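Local coordinates for protein fusolin (Anomala cuprea entomopoxvirus, PDB 4YN1) that crystallises in vivo as the viral spindles that enhance virulence, and probably acts on chitin as a lytic polysaccharide monooxygenase, at residues A[38-41]-A[42-46]; A[21-25]-A[26-30]; A[10-13]-A[14-18]; A[157-160]-A[161-164]. All coordinates share one frame; numbering follows the deposited sequence.

Contact 1. Residues A[38-41]-A[42-46]; sequences YQYV and FNKVL
Tyr38 and Phe42 sit one turn apart on the same helix, and their rings meet on its buried side. Tyr38 CE1 comes within 4.2 Å of Phe42 CD1, with neither ring laid flat on the other. In Phe42 the ring carbon CG lies anti to the backbone N (chi1 -176°), which turns the ring away from its own helix, toward helix 52-64. The backbone is regular alpha-helix here: Phe42 N donates to Tyr38 O at 2.9 Å, and a turn on Val45 N donates to Val41 O at 3.0 Å. Val45 CG2 also rests 3.5 Å from Val41 O. Tyr38, Val41, Phe42 and Val45 are all buried.

The other side is more exposed, and there a water does the joining. Tyr40 CE2 and Lys44 CD touch at 4.2 Å, and the water ties their ends together, 2.8 Å from Tyr40 OH and 2.8 Å from Lys44 NZ, whose proton it accepts. The extended lysine chain carries its ammonium on to a salt bridge with Asp107. Asn43, also exposed, lays CB 3.3 Å from Gln39 O.

On the buried side, Tyr38 packs on Ala59 and Gln60, Val41 on Met62 and Phe42 on Ala55, all of helix 52-64. Tyr38 OH and Gln39 NE2 reach back to the carbonyls of Pro24 and Glu25 in the loop leading into this helix, 32-47, while Val45 leans on Trp100.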
loop_
_atom_site.group_PDB
_atom_site.type_symbol
_atom_site.label_atom_id
_atom_site.label_comp_id
_atom_site.label_asym_id
_atom_site.label_seq_id
_atom_site.Cartn_x
_atom_site.Cartn_y
_atom_site.Cartn_z
ATOM N N TYR A 38 -5.140 -12.508 -5.339
ATOM C CA TYR A 38 -4.804 -13.351 -6.491
ATOM C C TYR A 38 -6.066 -14.034 -7.034
ATOM O O TYR A 38 -6.390 -13.959 -8.222
ATOM C CB TYR A 38 -3.806 -14.406 -6.044
ATOM C CG TYR A 38 -3.361 -15.309 -7.164
ATOM C CD1 TYR A 38 -4.115 -16.418 -7.535
ATOM C CD2 TYR A 38 -2.175 -15.077 -7.840
ATOM C CE1 TYR A 38 -3.713 -17.245 -8.585
ATOM C CE2 TYR A 38 -1.722 -15.948 -8.826
ATOM C CZ TYR A 38 -2.513 -17.006 -9.229
ATOM O OH TYR A 38 -2.063 -17.805 -10.259
ATOM N N GLN A 39 -6.788 -14.677 -6.120
ATOM C CA GLN A 39 -7.977 -15.423 -6.468
ATOM C C GLN A 39 -9.082 -14.570 -7.025
ATOM O O GLN A 39 -9.782 -15.017 -7.919
ATOM C CB GLN A 39 -8.413 -16.295 -5.311
ATOM C CG GLN A 39 -7.420 -17.429 -5.133
ATOM C CD GLN A 39 -7.746 -18.365 -4.013
ATOM O OE1 GLN A 39 -8.503 -18.037 -3.098
ATOM N NE2 GLN A 39 -7.114 -19.533 -4.028
ATOM N N TYR A 40 -9.162 -13.317 -6.595
ATOM C CA TYR A 40 -10.137 -12.372 -7.127
ATOM C C TYR A 40 -9.897 -12.152 -8.622
ATOM O O TYR A 40 -10.828 -12.191 -9.442
ATOM C CB TYR A 40 -10.012 -11.040 -6.355
ATOM C CG TYR A 40 -10.945 -9.966 -6.831
ATOM C CD1 TYR A 40 -12.233 -9.866 -6.317
ATOM C CD2 TYR A 40 -10.585 -9.109 -7.863
ATOM C CE1 TYR A 40 -13.136 -8.943 -6.814
ATOM C CE2 TYR A 40 -11.473 -8.152 -8.346
ATOM C CZ TYR A 40 -12.762 -8.094 -7.834
ATOM O OH TYR A 40 -13.673 -7.195 -8.312
ATOM N N VAL A 41 -8.653 -11.881 -8.979
ATOM C CA VAL A 41 -8.324 -11.632 -10.391
ATOM C C VAL A 41 -8.472 -12.918 -11.202
ATOM O O VAL A 41 -8.999 -12.898 -12.314
ATOM C CB VAL A 41 -6.913 -11.011 -10.523
ATOM C CG1 VAL A 41 -6.479 -10.927 -11.985
ATOM C CG2 VAL A 41 -6.910 -9.632 -9.883
ATOM N N PHE A 42 -7.999 -14.016 -10.641
ATOM C CA PHE A 42 -8.074 -15.332 -11.289
ATOM C C PHE A 42 -9.546 -15.640 -11.600
ATOM O O PHE A 42 -9.884 -15.897 -12.749
ATOM C CB PHE A 42 -7.477 -16.389 -10.377
ATOM C CG PHE A 42 -7.414 -17.783 -10.962
ATOM C CD1 PHE A 42 -6.335 -18.178 -11.741
ATOM C CD2 PHE A 42 -8.406 -18.713 -10.693
ATOM C CE1 PHE A 42 -6.248 -19.491 -12.230
ATOM C CE2 PHE A 42 -8.347 -20.004 -11.234
ATOM C CZ PHE A 42 -7.277 -20.379 -12.001
ATOM N N ASN A 43 -10.430 -15.527 -10.585
ATOM C CA ASN A 43 -11.865 -15.762 -10.783
ATOM C C ASN A 43 -12.553 -14.724 -11.670
ATOM O O ASN A 43 -13.501 -15.072 -12.386
ATOM C CB ASN A 43 -12.581 -15.888 -9.445
ATOM C CG ASN A 43 -12.237 -17.150 -8.740
ATOM O OD1 ASN A 43 -11.643 -18.063 -9.301
ATOM N ND2 ASN A 43 -12.583 -17.230 -7.489
ATOM N N LYS A 44 -12.068 -13.488 -11.697
ATOM C CA LYS A 44 -12.621 -12.463 -12.590
ATOM C C LYS A 44 -12.339 -12.860 -14.049
ATOM O O LYS A 44 -13.238 -12.783 -14.890
ATOM C CB LYS A 44 -12.005 -11.091 -12.298
ATOM C CG LYS A 44 -12.572 -9.915 -13.064
ATOM C CD LYS A 44 -12.012 -8.612 -12.474
ATOM C CE LYS A 44 -12.212 -7.410 -13.355
ATOM N NZ LYS A 44 -11.631 -6.197 -12.721
ATOM N N VAL A 45 -11.114 -13.304 -14.346
ATOM C CA VAL A 45 -10.784 -13.682 -15.714
ATOM C C VAL A 45 -11.632 -14.883 -16.172
ATOM O O VAL A 45 -12.143 -14.855 -17.285
ATOM C CB VAL A 45 -9.276 -13.933 -15.904
ATOM C CG1 VAL A 45 -8.986 -14.580 -17.263
ATOM C CG2 VAL A 45 -8.492 -12.637 -15.737
ATOM N N LEU A 46 -11.766 -15.911 -15.329
ATOM C CA LEU A 46 -12.579 -17.091 -15.656
ATOM C C LEU A 46 -14.022 -16.696 -15.880
ATOM O O LEU A 46 -14.645 -17.216 -16.802
ATOM C CB LEU A 46 -12.529 -18.142 -14.555
ATOM C CG LEU A 46 -11.208 -18.802 -14.334
ATOM C CD1 LEU A 46 -11.309 -19.769 -13.215
ATOM C CD2 LEU A 46 -10.689 -19.459 -15.607
HETATM O O HOH W 1 -12.691 -5.422 -10.280
#

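Contact 2. Residues A[21-25]-A[26-30]; sequences WWPPE and GTNIP
Asn28 reaches back over Pro23, the two side chains crossing at about a right angle. Starting at the backbone, Asn28 CB lies 3.5 Å from Trp22 O and also brushes the proline CD. One atom further, Asn28 CG is equally far from both, 3.7 Å from Pro23 CD and 3.7 Å from Trp22 O. At the end of the chain, Asn28 ND2 settles 3.5 Å from Pro23 CD and gives a weak hydrogen bond to Trp22 O at 3.1 Å, bent to 133° at the hydrogen. The peptide between Trp22 and Pro23 is cis.

Two type I beta turns follow in succession, Pro23 to Gly26 and Gly26 to Ile29. Gly26, with phi 86°, ends the first and starts the second. The first turn closes with Gly26 N on Pro23 O at 3.3 Å; the bond is straight at the hydrogen, but the donor stands above the carbonyl plane. A water held by the same Pro23 O accepts from Asn28 N and so bridges the two turns. Nearby, Thr27 OG1 sits 3.4 Å from Pro23 CG. A second water makes weak bonds to this hydroxyl and to Glu25 OE1.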
loop_
_atom_site.group_PDB
_atom_site.type_symbol
_atom_site.label_atom_id
_atom_site.label_comp_id
_atom_site.label_asym_id
_atom_site.label_seq_id
_atom_site.Cartn_x
_atom_site.Cartn_y
_atom_site.Cartn_z
ATOM N N TRP A 21 3.278 -18.825 -8.109
ATOM C CA TRP A 21 3.617 -19.346 -9.439
ATOM C C TRP A 21 2.975 -20.681 -9.715
ATOM O O TRP A 21 2.723 -21.009 -10.870
ATOM C CB TRP A 21 5.130 -19.460 -9.613
ATOM C CG TRP A 21 5.801 -18.139 -9.624
ATOM C CD1 TRP A 21 6.596 -17.620 -8.648
ATOM C CD2 TRP A 21 5.649 -17.122 -10.603
ATOM N NE1 TRP A 21 7.015 -16.367 -9.006
ATOM C CE2 TRP A 21 6.445 -16.033 -10.201
ATOM C CE3 TRP A 21 4.909 -17.017 -11.785
ATOM C CZ2 TRP A 21 6.551 -14.871 -10.957
ATOM C CZ3 TRP A 21 4.969 -15.843 -12.503
ATOM C CH2 TRP A 21 5.781 -14.779 -12.081
ATOM N N TRP A 22 2.715 -21.449 -8.685
ATOM C CA TRP A 22 2.131 -22.770 -8.835
ATOM C C TRP A 22 1.541 -23.226 -7.508
ATOM O O TRP A 22 2.222 -23.063 -6.511
ATOM C CB TRP A 22 3.243 -23.771 -9.238
ATOM C CG TRP A 22 2.694 -25.099 -9.622
ATOM C CD1 TRP A 22 2.518 -26.179 -8.814
ATOM C CD2 TRP A 22 2.023 -25.396 -10.845
ATOM N NE1 TRP A 22 1.883 -27.184 -9.511
ATOM C CE2 TRP A 22 1.557 -26.723 -10.756
ATOM C CE3 TRP A 22 1.820 -24.685 -12.036
ATOM C CZ2 TRP A 22 0.844 -27.331 -11.786
ATOM C CZ3 TRP A 22 1.172 -25.317 -13.087
ATOM C CH2 TRP A 22 0.648 -26.609 -12.935
ATOM N N PRO A 23 0.389 -23.927 -7.451
ATOM C CA PRO A 23 -0.566 -24.199 -8.523
ATOM C C PRO A 23 -1.147 -22.906 -9.089
ATOM O O PRO A 23 -1.132 -21.862 -8.420
ATOM C CB PRO A 23 -1.668 -25.029 -7.827
ATOM C CG PRO A 23 -1.024 -25.578 -6.614
ATOM C CD PRO A 23 -0.093 -24.480 -6.179
ATOM N N PRO A 24 -1.700 -22.960 -10.303
ATOM C CA PRO A 24 -2.270 -21.739 -10.889
ATOM C C PRO A 24 -3.453 -21.124 -10.133
ATOM O O PRO A 24 -3.687 -19.938 -10.305
ATOM C CB PRO A 24 -2.636 -22.135 -12.333
ATOM C CG PRO A 24 -2.336 -23.593 -12.477
ATOM C CD PRO A 24 -1.846 -24.142 -11.187
ATOM N N GLU A 25 -4.158 -21.887 -9.281
ATOM C CA GLU A 25 -5.298 -21.381 -8.521
ATOM C C GLU A 25 -4.912 -20.474 -7.312
ATOM O O GLU A 25 -5.818 -19.934 -6.688
ATOM C CB GLU A 25 -6.195 -22.546 -8.021
ATOM C CG GLU A 25 -6.811 -23.363 -9.160
ATOM C CD GLU A 25 -5.902 -24.390 -9.820
ATOM O OE1 GLU A 25 -4.770 -24.589 -9.320
ATOM O OE2 GLU A 25 -6.281 -24.924 -10.888
ATOM N N GLY A 26 -3.628 -20.338 -6.980
ATOM C CA GLY A 26 -3.164 -19.504 -5.863
ATOM C C GLY A 26 -3.150 -20.179 -4.506
ATOM O O GLY A 26 -2.947 -19.522 -3.479
ATOM N N THR A 27 -3.367 -21.512 -4.478
ATOM C CA THR A 27 -3.431 -22.268 -3.238
ATOM C C THR A 27 -2.137 -22.349 -2.445
ATOM O O THR A 27 -2.207 -22.640 -1.254
ATOM C CB THR A 27 -4.107 -23.626 -3.490
ATOM O OG1 THR A 27 -3.445 -24.267 -4.562
ATOM C CG2 THR A 27 -5.564 -23.473 -3.874
ATOM N N ASN A 28 -0.960 -22.041 -3.041
ATOM C CA ASN A 28 0.283 -22.029 -2.279
ATOM C C ASN A 28 0.629 -20.628 -1.745
ATOM O O ASN A 28 1.700 -20.467 -1.180
ATOM C CB ASN A 28 1.447 -22.596 -3.104
ATOM C CG ASN A 28 1.641 -24.087 -2.973
ATOM O OD1 ASN A 28 1.066 -24.750 -2.111
ATOM N ND2 ASN A 28 2.489 -24.641 -3.815
ATOM N N ILE A 29 -0.255 -19.625 -1.930
ATOM C CA ILE A 29 -0.026 -18.250 -1.436
ATOM C C ILE A 29 -0.283 -18.293 0.065
ATOM O O ILE A 29 -1.407 -18.588 0.473
ATOM C CB ILE A 29 -0.907 -17.225 -2.174
ATOM C CG1 ILE A 29 -0.519 -17.171 -3.674
ATOM C CG2 ILE A 29 -0.741 -15.862 -1.519
ATOM C CD1 ILE A 29 -1.462 -16.378 -4.536
ATOM N N PRO A 30 0.718 -17.965 0.905
ATOM C CA PRO A 30 0.534 -18.159 2.347
ATOM C C PRO A 30 -0.359 -17.155 3.058
ATOM O O PRO A 30 -1.043 -17.544 3.989
ATOM C CB PRO A 30 1.959 -18.185 2.887
ATOM C CG PRO A 30 2.754 -17.379 1.905
ATOM C CD PRO A 30 2.110 -17.592 0.580
HETATM O O HOH W 2 -0.362 -20.945 -5.709
HETATM O O HOH W 3 -5.080 -26.371 -6.534
#

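Contact 3. Residues A[10-13]-A[14-18]; sequences RQRR and CNVQG
Arg12 lays its guanidinium flat against Val16, one turn on along the helix. Val16 CG2 stands over the centre of the group, 3.4 Å from Arg12 CZ, so a methyl packs against one face while the N-H groups point outward in the plane. The bend at chi2 (59°) turns the arginine chain forward along the helix, over Val16. Asn15, three residues on from Arg12, crosses it obliquely, its amide turned 67° from the guanidinium, with Asn15 ND2 3.9 Å from Arg12 NH1. These two donors do not bond to each other; both go to Asp66 OD2, which is consistent with a carboxylate holding them side by side.

Arg13 is arranged differently. Its chain runs extended as far as NE, and Gln17 NE2 lies over one face of the guanidinium toward the rim, 3.4 Å from Arg13 NH2, the two planes 60° apart. Here too both atoms are donors, and Arg13 NH2 finds its acceptor in Asp31 through a salt bridge. Cys14 turns to another side of the helix, its SG 3.5 Å from Arg10 O, and forms a disulfide with Cys34 of helix 32-47.

Underneath run alpha-helical bonds, among them Val16 N to Arg12 O at 2.9 Å. Gly18, with positive phi, is where the chain leaves this short, disulfide-tied helix, a common way for an alpha-helix to end at its C-terminus.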
loop_
_atom_site.group_PDB
_atom_site.type_symbol
_atom_site.label_atom_id
_atom_site.label_comp_id
_atom_site.label_asym_id
_atom_site.label_seq_id
_atom_site.Cartn_x
_atom_site.Cartn_y
_atom_site.Cartn_z
ATOM N N ARG A 10 1.895 -2.820 -0.040
ATOM C CA ARG A 10 0.987 -3.938 0.025
ATOM C C ARG A 10 1.293 -4.947 -1.075
ATOM O O ARG A 10 1.300 -6.147 -0.828
ATOM C CB ARG A 10 -0.464 -3.432 -0.126
ATOM C CG ARG A 10 -1.504 -4.508 -0.112
ATOM C CD ARG A 10 -2.875 -3.942 -0.412
ATOM N NE ARG A 10 -3.350 -3.097 0.695
ATOM C CZ ARG A 10 -4.574 -2.579 0.795
ATOM N NH1 ARG A 10 -5.467 -2.772 -0.168
ATOM N NH2 ARG A 10 -4.913 -1.865 1.860
ATOM N N GLN A 11 1.511 -4.466 -2.292
ATOM C CA GLN A 11 1.743 -5.382 -3.419
ATOM C C GLN A 11 3.137 -5.985 -3.386
ATOM O O GLN A 11 3.318 -7.123 -3.839
ATOM C CB GLN A 11 1.397 -4.744 -4.770
ATOM C CG GLN A 11 2.500 -3.884 -5.392
ATOM C CD GLN A 11 2.829 -2.648 -4.636
ATOM O OE1 GLN A 11 2.041 -2.155 -3.814
ATOM N NE2 GLN A 11 4.015 -2.106 -4.904
ATOM N N ARG A 12 4.104 -5.251 -2.842
ATOM C CA ARG A 12 5.480 -5.725 -2.703
ATOM C C ARG A 12 5.527 -6.868 -1.678
ATOM O O ARG A 12 6.191 -7.898 -1.876
ATOM C CB ARG A 12 6.415 -4.564 -2.291
ATOM C CG ARG A 12 7.827 -4.991 -1.923
ATOM C CD ARG A 12 8.475 -5.687 -3.093
ATOM N NE ARG A 12 9.832 -6.120 -2.807
ATOM C CZ ARG A 12 10.539 -6.942 -3.576
ATOM N NH1 ARG A 12 10.027 -7.416 -4.697
ATOM N NH2 ARG A 12 11.751 -7.336 -3.197
ATOM N N ARG A 13 4.827 -6.687 -0.560
ATOM C CA ARG A 13 4.712 -7.735 0.435
ATOM C C ARG A 13 4.137 -9.025 -0.175
ATOM O O ARG A 13 4.662 -10.119 0.094
ATOM C CB ARG A 13 3.852 -7.267 1.615
ATOM C CG ARG A 13 3.673 -8.328 2.679
ATOM C CD ARG A 13 2.829 -7.805 3.843
ATOM N NE ARG A 13 2.476 -8.895 4.739
ATOM C CZ ARG A 13 1.456 -9.738 4.563
ATOM N NH1 ARG A 13 0.605 -9.570 3.548
ATOM N NH2 ARG A 13 1.252 -10.723 5.425
ATOM N N CYS A 14 3.072 -8.937 -0.961
ATOM C CA CYS A 14 2.515 -10.145 -1.589
ATOM C C CYS A 14 3.533 -10.823 -2.533
ATOM O O CYS A 14 3.650 -12.051 -2.544
ATOM C CB CYS A 14 1.234 -9.824 -2.331
ATOM S SG CYS A 14 -0.145 -9.340 -1.248
ATOM N N ASN A 15 4.214 -10.032 -3.350
ATOM C CA ASN A 15 5.214 -10.582 -4.265
ATOM C C ASN A 15 6.328 -11.292 -3.516
ATOM O O ASN A 15 6.681 -12.409 -3.873
ATOM C CB ASN A 15 5.780 -9.476 -5.166
ATOM C CG ASN A 15 6.511 -10.054 -6.377
ATOM O OD1 ASN A 15 6.209 -11.128 -6.874
ATOM N ND2 ASN A 15 7.439 -9.372 -6.901
ATOM N N VAL A 16 6.862 -10.661 -2.475
ATOM C CA VAL A 16 7.952 -11.210 -1.654
ATOM C C VAL A 16 7.613 -12.557 -0.991
ATOM O O VAL A 16 8.468 -13.443 -0.913
ATOM C CB VAL A 16 8.383 -10.129 -0.609
ATOM C CG1 VAL A 16 9.125 -10.725 0.575
ATOM C CG2 VAL A 16 9.228 -9.085 -1.303
ATOM N N GLN A 17 6.390 -12.697 -0.491
ATOM C CA GLN A 17 5.977 -13.937 0.162
ATOM C C GLN A 17 5.849 -15.112 -0.798
ATOM O O GLN A 17 5.853 -16.250 -0.353
ATOM C CB GLN A 17 4.710 -13.710 0.952
ATOM C CG GLN A 17 4.960 -12.773 2.101
ATOM C CD GLN A 17 3.840 -12.801 3.081
ATOM O OE1 GLN A 17 2.780 -13.359 2.821
ATOM N NE2 GLN A 17 4.051 -12.198 4.233
ATOM N N GLY A 18 5.675 -14.829 -2.085
ATOM C CA GLY A 18 5.649 -15.836 -3.122
ATOM C C GLY A 18 4.506 -16.811 -3.042
ATOM O O GLY A 18 3.403 -16.476 -2.583
#

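Contact 4. Residues A[157-160]-A[161-164]; sequences EFNV and YRDK
Asn159 and Asp163 grip each other through backbone and side chain. Asn159 N donates to Asp163 OD2 at 2.9 Å, meeting the carboxylate on its anti side and out of its plane. In the other direction, Asp163 N gives a bond of 2.8 Å to Asn159 O, nearly in line with the carbonyl. That oxygen takes a second bond from Arg162 N at 3.1 Å, which stands well above the carbonyl plane.

A chi1 of -176° puts the asparagine CG opposite the backbone N and brings Asn159 OD1 forward to accept from Tyr161 N at 3.0 Å. The amide plane is nearly parallel to that of the Arg162 guanidinium, 5° apart, but offset from it: the amide meets the aliphatic CG and CD of the arginine, with Asn159 ND2 3.7 Å from Arg162 CD. Val160 places CG1 between N and the carbonyl carbon (chi1 75°), which sets this methyl over the face of the Tyr161 ring, 4.0 Å from the ring centroid, a CH-pi contact. On the buried side the Phe158 ring lies against Asp163, with CE1 3.6 Å from Asp163 O. A water bridges Val160 O and Asp163 O.

The side-chain bond from Tyr161 N and the two backbone bonds to Asn159 O make an Asx motif. It shapes residues 159-163 of the loop joining antiparallel strands 147-154 and 170-176, the strands that supply Glu150, Tyr152 and Asn175 to the glycan pocket.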
loop_
_atom_site.group_PDB
_atom_site.type_symbol
_atom_site.label_atom_id
_atom_site.label_comp_id
_atom_site.label_asym_id
_atom_site.label_seq_id
_atom_site.Cartn_x
_atom_site.Cartn_y
_atom_site.Cartn_z
ATOM N N GLU A 157 -11.216 8.817 9.904
ATOM C CA GLU A 157 -12.399 7.976 9.832
ATOM C C GLU A 157 -12.227 6.718 8.992
ATOM O O GLU A 157 -13.120 5.855 8.999
ATOM C CB GLU A 157 -13.571 8.771 9.251
ATOM C CG GLU A 157 -13.905 9.995 10.092
ATOM C CD GLU A 157 -13.031 11.219 9.872
ATOM O OE1 GLU A 157 -12.302 11.271 8.851
ATOM O OE2 GLU A 157 -13.021 12.091 10.764
ATOM N N PHE A 158 -11.154 6.628 8.190
ATOM C CA PHE A 158 -10.960 5.467 7.314
ATOM C C PHE A 158 -10.961 4.169 8.137
ATOM O O PHE A 158 -10.360 4.094 9.215
ATOM C CB PHE A 158 -9.659 5.619 6.537
ATOM C CG PHE A 158 -9.249 4.410 5.745
ATOM C CD1 PHE A 158 -9.816 4.146 4.505
ATOM C CD2 PHE A 158 -8.337 3.495 6.265
ATOM C CE1 PHE A 158 -9.410 3.033 3.763
ATOM C CE2 PHE A 158 -7.927 2.393 5.516
ATOM C CZ PHE A 158 -8.521 2.127 4.309
ATOM N N ASN A 159 -11.631 3.165 7.619
ATOM C CA ASN A 159 -11.719 1.857 8.254
ATOM C C ASN A 159 -11.295 0.831 7.237
ATOM O O ASN A 159 -12.010 0.634 6.251
ATOM C CB ASN A 159 -13.151 1.630 8.749
ATOM C CG ASN A 159 -13.347 0.341 9.513
ATOM O OD1 ASN A 159 -12.711 -0.667 9.258
ATOM N ND2 ASN A 159 -14.252 0.344 10.474
ATOM N N VAL A 160 -10.136 0.166 7.470
ATOM C CA VAL A 160 -9.580 -0.817 6.497
ATOM C C VAL A 160 -10.485 -2.024 6.290
ATOM O O VAL A 160 -10.482 -2.625 5.212
ATOM C CB VAL A 160 -8.121 -1.212 6.864
ATOM C CG1 VAL A 160 -8.108 -2.142 8.049
ATOM C CG2 VAL A 160 -7.388 -1.828 5.679
ATOM N N TYR A 161 -11.309 -2.353 7.280
ATOM C CA TYR A 161 -12.234 -3.469 7.180
ATOM C C TYR A 161 -13.436 -3.184 6.300
ATOM O O TYR A 161 -14.146 -4.128 5.913
ATOM C CB TYR A 161 -12.731 -3.909 8.576
ATOM C CG TYR A 161 -11.602 -4.215 9.530
ATOM C CD1 TYR A 161 -10.865 -5.385 9.417
ATOM C CD2 TYR A 161 -11.251 -3.321 10.534
ATOM C CE1 TYR A 161 -9.768 -5.625 10.253
ATOM C CE2 TYR A 161 -10.124 -3.511 11.305
ATOM C CZ TYR A 161 -9.361 -4.649 11.143
ATOM O OH TYR A 161 -8.326 -4.864 12.013
ATOM N N ARG A 162 -13.712 -1.899 6.020
ATOM C CA ARG A 162 -14.908 -1.499 5.299
ATOM C C ARG A 162 -14.712 -0.693 4.058
ATOM O O ARG A 162 -15.578 -0.733 3.193
ATOM C CB ARG A 162 -15.785 -0.623 6.227
ATOM C CG ARG A 162 -16.268 -1.310 7.503
ATOM C CD ARG A 162 -17.156 -0.387 8.301
ATOM N NE ARG A 162 -17.915 -1.124 9.315
ATOM C CZ ARG A 162 -18.902 -0.609 10.035
ATOM N NH1 ARG A 162 -19.232 0.668 9.902
ATOM N NH2 ARG A 162 -19.577 -1.371 10.887
ATOM N N ASP A 163 -13.707 0.152 4.028
ATOM C CA ASP A 163 -13.580 1.168 3.019
ATOM C C ASP A 163 -12.505 0.920 1.994
ATOM O O ASP A 163 -11.410 0.465 2.337
ATOM C CB ASP A 163 -13.234 2.483 3.705
ATOM C CG ASP A 163 -14.219 2.996 4.739
ATOM O OD1 ASP A 163 -15.449 2.787 4.549
ATOM O OD2 ASP A 163 -13.776 3.701 5.678
ATOM N N LYS A 164 -12.778 1.359 0.760
ATOM C CA LYS A 164 -11.762 1.429 -0.284
ATOM C C LYS A 164 -10.917 2.665 0.001
ATOM O O LYS A 164 -11.442 3.684 0.471
ATOM C CB LYS A 164 -12.410 1.668 -1.662
ATOM C CG LYS A 164 -13.211 0.496 -2.180
ATOM C CD LYS A 164 -12.312 -0.638 -2.549
ATOM C CE LYS A 164 -12.856 -1.549 -3.618
ATOM N NZ LYS A 164 -12.754 -2.972 -3.243
HETATM O O HOH W 4 -15.082 6.434 6.277
HETATM O O HOH W 5 -9.621 -1.429 2.885
#

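Along the chain the order is contact 3, contact 2, contact 1 and, much later, contact 4. The first three build the largely helical region between strand 2-6 and the later strands: helix 10-17, the loop after it, and helix 32-47. Contact 2 is the connector. Its Pro30 CD packs 3.6 Å from Gly18 O of contact 3, and Ile29 CD1 lies 3.4 Å from Tyr38 CB of contact 1. Contacts 1 and 3 do not touch, their centres about 17 Å apart. Contact 4 instead shapes a loop between strands of the mixed sheet, its centre about 21 Å from that of contact 3. All four lie within the one monooxygenase-family region.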